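Local coordinates for alkaline phosphatase D (Bacillus subtilis, PDB 2YEQ), which hydrolyses phosphate esters, releasing phosphate from an alcohol, at an active site that contains iron and calcium, at residues 373-378 with 450-455; 323-328 with 477-482; 268-273 with 445-450. All coordinates share one frame; numbering follows the deposited sequence.

Interaction 1 of 3, residues 373-378 with 450-455. With PE5 (3,6,9,12,15,18,21,24-octaoxahexacosan-1-ol), chain H.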
loop_
_atom_site.group_PDB
_atom_site.type_symbol
_atom_site.label_atom_id
_atom_site.label_comp_id
_atom_site.label_asym_id
_atom_site.label_seq_id
_atom_site.Cartn_x
_atom_site.Cartn_y
_atom_site.Cartn_z
ATOM N N ASN A 373 13.781 9.564 -15.284
ATOM C CA ASN A 373 14.001 9.166 -13.891
ATOM C C ASN A 373 12.705 8.853 -13.082
ATOM O O ASN A 373 12.623 9.123 -11.865
ATOM C CB ASN A 373 14.787 10.276 -13.224
ATOM C CG ASN A 373 13.993 11.526 -13.054
ATOM O OD1 ASN A 373 12.903 11.688 -13.625
ATOM N ND2 ASN A 373 14.523 12.431 -12.279
ATOM N N VAL A 374 11.716 8.278 -13.762
ATOM C CA VAL A 374 10.390 8.065 -13.190
ATOM C C VAL A 374 10.265 6.621 -12.788
ATOM O O VAL A 374 10.417 5.715 -13.604
ATOM C CB VAL A 374 9.252 8.394 -14.197
ATOM C CG1 VAL A 374 7.845 8.053 -13.571
ATOM C CG2 VAL A 374 9.335 9.861 -14.627
ATOM N N VAL A 375 9.978 6.391 -11.515
ATOM C CA VAL A 375 9.751 5.049 -11.053
ATOM C C VAL A 375 8.332 4.952 -10.494
ATOM O O VAL A 375 7.907 5.820 -9.750
ATOM C CB VAL A 375 10.778 4.666 -9.960
ATOM C CG1 VAL A 375 10.407 3.337 -9.318
ATOM C CG2 VAL A 375 12.233 4.645 -10.576
ATOM N N VAL A 376 7.651 3.879 -10.836
ATOM C CA VAL A 376 6.278 3.632 -10.385
ATOM C C VAL A 376 6.288 2.407 -9.513
ATOM O O VAL A 376 6.791 1.378 -9.920
ATOM C CB VAL A 376 5.323 3.416 -11.591
ATOM C CG1 VAL A 376 3.869 3.194 -11.099
ATOM C CG2 VAL A 376 5.387 4.636 -12.526
ATOM N N LEU A 377 5.740 2.549 -8.303
ATOM C CA LEU A 377 5.511 1.460 -7.373
ATOM C C LEU A 377 4.023 1.122 -7.336
ATOM O O LEU A 377 3.181 2.026 -7.279
ATOM C CB LEU A 377 5.949 1.890 -5.962
ATOM C CG LEU A 377 7.247 2.690 -5.798
ATOM C CD1 LEU A 377 7.455 3.027 -4.317
ATOM C CD2 LEU A 377 8.428 1.929 -6.384
ATOM N N THR A 378 3.726 -0.162 -7.300
ATOM C CA THR A 378 2.392 -0.698 -7.510
ATOM C C THR A 378 2.108 -1.914 -6.625
ATOM O O THR A 378 3.015 -2.655 -6.296
ATOM C CB THR A 378 2.282 -1.178 -8.964
ATOM O OG1 THR A 378 2.601 -0.100 -9.822
ATOM C CG2 THR A 378 0.932 -1.739 -9.267
ATOM N N HIS A 450 22.409 7.673 -9.220
ATOM C CA HIS A 450 22.505 7.182 -10.599
ATOM C C HIS A 450 21.979 5.786 -10.784
ATOM O O HIS A 450 22.031 5.233 -11.887
ATOM C CB HIS A 450 23.964 7.266 -11.078
ATOM C CG HIS A 450 24.527 8.649 -10.982
ATOM N ND1 HIS A 450 23.861 9.754 -11.472
ATOM C CD2 HIS A 450 25.652 9.118 -10.394
ATOM C CE1 HIS A 450 24.561 10.845 -11.209
ATOM N NE2 HIS A 450 25.656 10.485 -10.561
ATOM N N GLN A 451 21.453 5.207 -9.715
ATOM C CA GLN A 451 20.956 3.862 -9.784
ATOM C C GLN A 451 19.792 3.561 -8.824
ATOM O O GLN A 451 19.840 3.928 -7.647
ATOM C CB GLN A 451 22.095 2.949 -9.460
ATOM C CG GLN A 451 21.788 1.539 -9.670
ATOM C CD GLN A 451 22.987 0.667 -9.363
ATOM O OE1 GLN A 451 23.953 0.610 -10.142
ATOM N NE2 GLN A 451 22.946 0.004 -8.206
ATOM N N TRP A 452 18.799 2.837 -9.329
ATOM C CA TRP A 452 17.675 2.347 -8.521
ATOM C C TRP A 452 17.739 0.846 -8.531
ATOM O O TRP A 452 17.698 0.232 -9.587
ATOM C CB TRP A 452 16.339 2.793 -9.115
ATOM C CG TRP A 452 15.144 2.500 -8.224
ATOM C CD1 TRP A 452 14.642 1.289 -7.896
ATOM C CD2 TRP A 452 14.346 3.468 -7.555
ATOM N NE1 TRP A 452 13.562 1.435 -7.035
ATOM C CE2 TRP A 452 13.353 2.772 -6.832
ATOM C CE3 TRP A 452 14.380 4.854 -7.479
ATOM C CZ2 TRP A 452 12.405 3.424 -6.051
ATOM C CZ3 TRP A 452 13.403 5.511 -6.708
ATOM C CH2 TRP A 452 12.447 4.787 -6.001
ATOM N N LYS A 453 17.810 0.243 -7.357
ATOM C CA LYS A 453 17.753 -1.200 -7.254
ATOM C C LYS A 453 16.494 -1.647 -6.510
ATOM O O LYS A 453 16.165 -1.079 -5.466
ATOM C CB LYS A 453 18.980 -1.736 -6.519
ATOM C CG LYS A 453 18.926 -3.232 -6.280
ATOM C CD LYS A 453 20.319 -3.868 -6.199
ATOM C CE LYS A 453 21.124 -3.303 -5.104
ATOM N NZ LYS A 453 22.383 -4.123 -4.814
ATOM N N ALA A 454 15.833 -2.657 -7.060
ATOM C CA ALA A 454 14.665 -3.282 -6.465
ATOM C C ALA A 454 14.980 -4.732 -6.213
ATOM O O ALA A 454 15.325 -5.459 -7.146
ATOM C CB ALA A 454 13.443 -3.164 -7.412
ATOM N N ASP A 455 14.855 -5.153 -4.954
ATOM C CA ASP A 455 14.928 -6.550 -4.562
ATOM C C ASP A 455 13.548 -7.108 -4.223
ATOM O O ASP A 455 12.849 -6.540 -3.377
ATOM C CB ASP A 455 15.802 -6.684 -3.301
ATOM C CG ASP A 455 17.254 -6.179 -3.505
ATOM O OD1 ASP A 455 17.792 -6.305 -4.622
ATOM O OD2 ASP A 455 17.849 -5.654 -2.534
HETATM C C48 PE5 H . 20.665 -4.999 -1.364
HETATM C C50 PE5 H . 22.070 -4.423 -1.278
HETATM O O1 PE5 H . 22.258 -3.467 -2.329
HETATM C C1 PE5 H . 22.973 -2.282 -1.971
HETATM C C2 PE5 H . 22.807 -1.186 -3.026
HETATM O O2 PE5 H . 23.870 -1.238 -3.975
HETATM C C3 PE5 H . 23.637 -0.638 -5.256
HETATM C C4 PE5 H . 24.761 -1.063 -6.200
HETATM O O3 PE5 H . 24.306 -1.985 -7.205
HETATM C C5 PE5 H . 24.877 -3.282 -7.037
HETATM C C6 PE5 H . 24.439 -4.294 -8.072
HETATM O O4 PE5 H . 24.577 -5.610 -7.523
HETATM C C7 PE5 H . 23.359 -6.124 -7.001
HETATM C C8 PE5 H . 23.537 -7.341 -6.123
HETATM O O5 PE5 H . 22.501 -7.355 -5.130
HETATM C C9 PE5 H . 21.446 -8.235 -5.508
#

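Interaction 2 of 3, residues 323-328 with 477-482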
loop_
_atom_site.group_PDB
_atom_site.type_symbol
_atom_site.label_atom_id
_atom_site.label_comp_id
_atom_site.label_asym_id
_atom_site.label_seq_id
_atom_site.Cartn_x
_atom_site.Cartn_y
_atom_site.Cartn_z
ATOM N N ALA A 323 14.912 16.632 -8.195
ATOM C CA ALA A 323 15.469 15.456 -7.534
ATOM C C ALA A 323 16.039 14.503 -8.551
ATOM O O ALA A 323 15.670 14.556 -9.706
ATOM C CB ALA A 323 14.399 14.749 -6.684
ATOM N N HIS A 324 16.936 13.617 -8.115
ATOM C CA HIS A 324 17.484 12.566 -8.986
ATOM C C HIS A 324 16.453 11.562 -9.471
ATOM O O HIS A 324 16.650 10.946 -10.521
ATOM C CB HIS A 324 18.609 11.791 -8.291
ATOM C CG HIS A 324 19.854 12.601 -8.101
ATOM N ND1 HIS A 324 20.660 12.977 -9.153
ATOM C CD2 HIS A 324 20.405 13.148 -6.990
ATOM C CE1 HIS A 324 21.662 13.710 -8.696
ATOM N NE2 HIS A 324 21.526 13.837 -7.388
ATOM N N TRP A 325 15.375 11.373 -8.700
ATOM C CA TRP A 325 14.307 10.448 -9.067
ATOM C C TRP A 325 12.921 11.053 -8.783
ATOM O O TRP A 325 12.744 11.841 -7.846
ATOM C CB TRP A 325 14.445 9.150 -8.287
ATOM C CG TRP A 325 15.735 8.421 -8.548
ATOM C CD1 TRP A 325 16.882 8.498 -7.816
ATOM C CD2 TRP A 325 16.008 7.547 -9.626
ATOM N NE1 TRP A 325 17.860 7.700 -8.368
ATOM C CE2 TRP A 325 17.347 7.102 -9.483
ATOM C CE3 TRP A 325 15.255 7.084 -10.705
ATOM C CZ2 TRP A 325 17.936 6.232 -10.385
ATOM C CZ3 TRP A 325 15.824 6.220 -11.576
ATOM C CH2 TRP A 325 17.162 5.792 -11.419
ATOM N N ASN A 326 11.958 10.686 -9.615
ATOM C CA ASN A 326 10.549 11.097 -9.446
ATOM C C ASN A 326 9.772 9.819 -9.303
ATOM O O ASN A 326 9.884 8.932 -10.137
ATOM C CB ASN A 326 10.080 11.876 -10.664
ATOM C CG ASN A 326 10.666 13.239 -10.723
ATOM O OD1 ASN A 326 10.439 14.051 -9.837
ATOM N ND2 ASN A 326 11.436 13.520 -11.784
ATOM N N VAL A 327 9.051 9.679 -8.196
ATOM C CA VAL A 327 8.439 8.393 -7.847
ATOM C C VAL A 327 6.921 8.575 -7.754
ATOM O O VAL A 327 6.467 9.573 -7.204
ATOM C CB VAL A 327 8.995 7.865 -6.517
ATOM C CG1 VAL A 327 8.416 6.461 -6.165
ATOM C CG2 VAL A 327 10.553 7.810 -6.579
ATOM N N LEU A 328 6.191 7.644 -8.360
ATOM C CA LEU A 328 4.743 7.526 -8.202
ATOM C C LEU A 328 4.449 6.320 -7.309
ATOM O O LEU A 328 4.567 5.189 -7.719
ATOM C CB LEU A 328 4.050 7.342 -9.560
ATOM C CG LEU A 328 4.221 8.390 -10.661
ATOM C CD1 LEU A 328 3.134 8.174 -11.768
ATOM C CD2 LEU A 328 4.212 9.758 -10.074
ATOM N N TYR A 477 18.051 -0.108 -12.374
ATOM C CA TYR A 477 17.757 0.795 -13.481
ATOM C C TYR A 477 18.709 1.946 -13.355
ATOM O O TYR A 477 18.856 2.526 -12.279
ATOM C CB TYR A 477 16.284 1.271 -13.465
ATOM C CG TYR A 477 15.952 2.366 -14.465
ATOM C CD1 TYR A 477 15.947 2.119 -15.827
ATOM C CD2 TYR A 477 15.672 3.654 -14.046
ATOM C CE1 TYR A 477 15.654 3.140 -16.756
ATOM C CE2 TYR A 477 15.355 4.670 -14.960
ATOM C CZ TYR A 477 15.343 4.398 -16.310
ATOM O OH TYR A 477 15.060 5.408 -17.201
ATOM N N GLN A 478 19.362 2.295 -14.455
ATOM C CA GLN A 478 20.371 3.338 -14.443
ATOM C C GLN A 478 20.145 4.516 -15.387
ATOM O O GLN A 478 21.095 5.202 -15.734
ATOM C CB GLN A 478 21.719 2.708 -14.742
ATOM C CG GLN A 478 22.207 1.863 -13.627
ATOM C CD GLN A 478 23.484 1.110 -13.957
ATOM O OE1 GLN A 478 23.895 1.010 -15.116
ATOM N NE2 GLN A 478 24.109 0.558 -12.929
ATOM N N LYS A 479 18.908 4.799 -15.760
ATOM C CA LYS A 479 18.617 6.018 -16.525
ATOM C C LYS A 479 19.347 6.006 -17.871
ATOM O O LYS A 479 20.076 6.930 -18.220
ATOM C CB LYS A 479 18.990 7.283 -15.738
ATOM C CG LYS A 479 18.414 7.360 -14.330
ATOM C CD LYS A 479 18.368 8.806 -13.839
ATOM C CE LYS A 479 18.745 8.934 -12.389
ATOM N NZ LYS A 479 18.912 10.339 -11.986
ATOM N N ASP A 480 19.171 4.923 -18.599
ATOM C CA ASP A 480 19.680 4.820 -19.949
ATOM C C ASP A 480 18.782 3.849 -20.678
ATOM O O ASP A 480 17.900 3.209 -20.057
ATOM C CB ASP A 480 21.162 4.391 -19.971
ATOM C CG ASP A 480 21.429 3.037 -19.281
ATOM O OD1 ASP A 480 20.585 2.122 -19.317
ATOM O OD2 ASP A 480 22.534 2.866 -18.719
ATOM N N GLN A 481 19.005 3.741 -21.977
ATOM C CA GLN A 481 18.103 3.034 -22.869
ATOM C C GLN A 481 18.199 1.545 -22.715
ATOM O O GLN A 481 17.431 0.808 -23.321
ATOM C CB GLN A 481 18.372 3.439 -24.324
ATOM C CG GLN A 481 17.341 2.930 -25.359
ATOM C CD GLN A 481 15.910 3.333 -25.043
ATOM O OE1 GLN A 481 14.969 2.653 -25.458
ATOM N NE2 GLN A 481 15.742 4.449 -24.324
ATOM N N THR A 482 19.104 1.070 -21.871
ATOM C CA THR A 482 19.153 -0.371 -21.636
ATOM C C THR A 482 18.063 -0.787 -20.617
ATOM O O THR A 482 17.678 -1.939 -20.569
ATOM C CB THR A 482 20.573 -0.828 -21.212
ATOM O OG1 THR A 482 20.769 -0.563 -19.823
ATOM C CG2 THR A 482 21.643 -0.073 -22.027
HETATM O O HOH W 1 20.706 12.426 -12.020
#

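Interaction 3 of 3, residues 268-273 with 445-450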
loop_
_atom_site.group_PDB
_atom_site.type_symbol
_atom_site.label_atom_id
_atom_site.label_comp_id
_atom_site.label_asym_id
_atom_site.label_seq_id
_atom_site.Cartn_x
_atom_site.Cartn_y
_atom_site.Cartn_z
ATOM N N GLY A 268 15.559 14.506 0.614
ATOM C CA GLY A 268 16.675 15.354 0.209
ATOM C C GLY A 268 16.514 15.762 -1.250
ATOM O O GLY A 268 15.416 16.123 -1.681
ATOM N N ASN A 269 17.598 15.684 -2.017
ATOM C CA ASN A 269 17.531 15.884 -3.461
ATOM C C ASN A 269 17.603 14.575 -4.195
ATOM O O ASN A 269 17.757 14.550 -5.406
ATOM C CB ASN A 269 18.662 16.797 -3.937
ATOM C CG ASN A 269 20.047 16.131 -3.852
ATOM O OD1 ASN A 269 20.200 14.971 -3.420
ATOM N ND2 ASN A 269 21.065 16.878 -4.254
ATOM N N LEU A 270 17.519 13.476 -3.471
ATOM C CA LEU A 270 17.625 12.179 -4.096
ATOM C C LEU A 270 16.318 11.742 -4.799
ATOM O O LEU A 270 16.354 11.178 -5.904
ATOM C CB LEU A 270 18.035 11.137 -3.050
ATOM C CG LEU A 270 18.273 9.692 -3.484
ATOM C CD1 LEU A 270 19.362 9.582 -4.540
ATOM C CD2 LEU A 270 18.614 8.799 -2.247
ATOM N N ALA A 271 15.180 11.917 -4.133
ATOM C CA ALA A 271 13.921 11.363 -4.676
ATOM C C ALA A 271 12.731 12.211 -4.254
ATOM O O ALA A 271 12.635 12.612 -3.085
ATOM C CB ALA A 271 13.728 9.917 -4.243
ATOM N N SER A 272 11.862 12.494 -5.223
ATOM C CA SER A 272 10.601 13.204 -5.016
ATOM C C SER A 272 9.478 12.161 -5.109
ATOM O O SER A 272 9.366 11.458 -6.112
ATOM C CB SER A 272 10.445 14.288 -6.084
ATOM O OG SER A 272 9.146 14.859 -6.093
ATOM N N PHE A 273 8.686 12.033 -4.040
ATOM C CA PHE A 273 7.679 10.971 -3.928
ATOM C C PHE A 273 6.286 11.585 -4.038
ATOM O O PHE A 273 5.949 12.466 -3.263
ATOM C CB PHE A 273 7.796 10.274 -2.584
ATOM C CG PHE A 273 8.988 9.371 -2.475
ATOM C CD1 PHE A 273 8.927 8.081 -2.930
ATOM C CD2 PHE A 273 10.178 9.829 -1.918
ATOM C CE1 PHE A 273 10.019 7.233 -2.840
ATOM C CE2 PHE A 273 11.285 8.985 -1.816
ATOM C CZ PHE A 273 11.202 7.686 -2.289
ATOM N N CYS A 445 13.673 -1.423 -1.887
ATOM C CA CYS A 445 14.321 -0.558 -2.855
ATOM C C CYS A 445 15.531 0.152 -2.222
ATOM O O CYS A 445 15.442 0.672 -1.116
ATOM C CB CYS A 445 13.330 0.454 -3.427
ATOM S SG CYS A 445 12.085 -0.364 -4.517
ATOM N N THR A 446 16.643 0.188 -2.963
ATOM C CA THR A 446 17.839 0.932 -2.562
ATOM C C THR A 446 18.182 1.920 -3.643
ATOM O O THR A 446 18.383 1.553 -4.791
ATOM C CB THR A 446 19.030 -0.007 -2.341
ATOM O OG1 THR A 446 18.663 -1.024 -1.401
ATOM C CG2 THR A 446 20.227 0.772 -1.809
ATOM N N VAL A 447 18.183 3.186 -3.290
ATOM C CA VAL A 447 18.255 4.241 -4.260
ATOM C C VAL A 447 19.504 5.067 -4.049
ATOM O O VAL A 447 19.763 5.517 -2.939
ATOM C CB VAL A 447 17.043 5.175 -4.136
ATOM C CG1 VAL A 447 17.081 6.272 -5.233
ATOM C CG2 VAL A 447 15.739 4.336 -4.190
ATOM N N THR A 448 20.231 5.300 -5.140
ATOM C CA THR A 448 21.355 6.222 -5.173
ATOM C C THR A 448 21.124 7.165 -6.344
ATOM O O THR A 448 20.281 6.886 -7.185
ATOM C CB THR A 448 22.700 5.433 -5.359
ATOM O OG1 THR A 448 22.672 4.710 -6.591
ATOM C CG2 THR A 448 22.888 4.423 -4.219
ATOM N N PRO A 449 21.889 8.252 -6.438
ATOM C CA PRO A 449 21.649 9.243 -7.492
ATOM C C PRO A 449 21.625 8.705 -8.921
ATOM O O PRO A 449 20.868 9.226 -9.736
ATOM C CB PRO A 449 22.785 10.246 -7.295
ATOM C CG PRO A 449 23.057 10.191 -5.836
ATOM C CD PRO A 449 22.940 8.718 -5.514
ATOM N N HIS A 450 22.409 7.673 -9.220
ATOM C CA HIS A 450 22.505 7.182 -10.599
ATOM C C HIS A 450 21.979 5.786 -10.784
ATOM O O HIS A 450 22.031 5.233 -11.887
ATOM C CB HIS A 450 23.964 7.266 -11.078
ATOM C CG HIS A 450 24.527 8.649 -10.982
ATOM N ND1 HIS A 450 23.861 9.754 -11.472
ATOM C CD2 HIS A 450 25.652 9.118 -10.394
ATOM C CE1 HIS A 450 24.561 10.845 -11.209
ATOM N NE2 HIS A 450 25.656 10.485 -10.561
#

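Interaction 1 of 3, residues 373-378 with 450-455
V375 and W452 face each other from strands of two different sheets, their CA atoms 8.7 Å apart, while L377 and A454 stand wider at 10.3 Å, so that side chains alone bridge the gap. A chi1 of -171°, with CG opposite the main-chain nitrogen, sends the W452 indole across to strand 374-378, where V375 lies over one face. Both valine methyls rest on that face: CG1 is 4.0 Å from the centroid of the six-membered ring, 19° off the normal, a CH-pi contact, and V375 CG2 approaches W452 CE3 at 3.8 Å. L377 adds a looser touch, CD2 to CZ2 of W452 at 4.3 Å, from an oblique direction. Around this pair the ring of F405 meets the indole with its plane nearly parallel, and W325 meets it edge-to-face. With an alanine here instead of W452, V375 and L377 would probably face a gap, and F405 and W325 would lose the indole they meet. Q451 and K453 reach a bound polyether instead: Q451 NE2 donates to PE5 O3 at 2.6 Å, and the ether chain curls about the ammonium, K453 NZ lying 2.6 Å from PE5 O1 and 3.2 Å from PE5 O5. The chemistry is thus divided across one strand: W452 contributes an aromatic face to the apolar interface between the sheets, while the ether oxygens probably help to solvate the lysine ammonium, in the manner of a crown ether.

Interaction 2 of 3, residues 323-328 with 477-482
K479 reaches W325 with CG beside its backbone N (chi1 -52°) and a bend at chi3 (-140°), which carry the aliphatic chain across the indole, while the tryptophan's chi2 of 95° presents a ring face to it. K479 CE sits 3.6 Å from the centroid of the six-membered ring, a CH-pi contact, and NZ lies farther out over the same face at 4.6 Å, a cation-pi pair. Above the face, the ammonium is gripped by oxygens: K479 NZ donates to H324 O at 2.8 Å and to a water, also at 2.8 Å, which in turn lies in the plane of the H324 ring, 2.9 Å from ND1. P449 O adds a weak third bond. At the rim of the indole, W325 CZ3 meets Y477 CD2 at 3.6 Å, the two rings edge to edge. The polar ends of both aromatics are tied elsewhere, W325 NE1 to T448 O and Y477 OH to N372 O, which should hold the rings against turning. Farther along the loop, the bond from T482 N to D480 OD1 closes an Asx turn, T482 OG1 adds a second donor from the same face, and D480 OD2 forms a salt bridge with R485. The loop connects antiparallel strands 470-477 and 484-489, a beta hairpin whose lysine grips the H324 carbonyl and the W325 ring across the helix-flanked beta sandwich of a calcineurin-like metallophosphoesterase.

Interaction 3 of 3, residues 268-273 with 445-450
L270 lies over a face of the flat T448-P449 peptide: its CD1 is 3.4 Å from P449 N and stands almost directly above the peptide plane. L270 belongs to a classic beta bulge: together with A271 it faces one residue at the end of strand 263-267, in the hairpin that leads into strand 271-275. The methyl over the peptide, L270 CD1, also touches P449 CD at 3.8 Å. A second flat group, the imidazole of H450, takes P449 CB over the centre of one face, so proline and histidine lean together at the outer end of the segment. Farther along the bulged strand, the phenyl ring of F273 meets the rings of F265 and F147. With CG anti to the backbone N (chi1 -177°), the leucine extends toward strand 440-448 of the other sheet, and its branches divide the work. CD1 takes the peptide and proline, CD2 turns to the main chain of V447, and L270 CG packs on V447 CG1 at 4.0 Å, the two side chains crossing at a slant. V114 and M117 also touch L270, while V447 is also flanked by W325 and W452. The CB of T448 is directed away from 268-273; its OG1 hydrogen-bonds to Q451 O across the turn between strands 440-448 and 451-459. The contact therefore joins a bulged hairpin of one sheet to the end of a strand in the other, near the rim of the beta sandwich, through van der Waals contact of an apolar side chain with both side chains and backbone. On the backbone side, L270 CD2 comes to 3.5 Å from V447 O.

In the fold
The three contacts cluster at one end of the beta sandwich, interaction 1 about 7 Å from interaction 2 and 9 Å from interaction 3, centre to centre, with 9 Å between the latter two. Strands 271-275, 325-329 and 374-378 are successive neighbours in one mixed sheet; strands 440-448, 451-459 and 470-477 are successive in the other. Along the chain, the first-sheet segments (268-273, 323-328, 373-378) all precede their partners (445-450, 450-455, 477-482). Interaction 1 falls within the span of interaction 2, while interaction 3 crosses both and shares H450 with interaction 1. Three neighbouring strands of one sheet thus meet two strands of the other and the loop following a third, closing the layers of the calcineurin-like phosphatase domain upon each other.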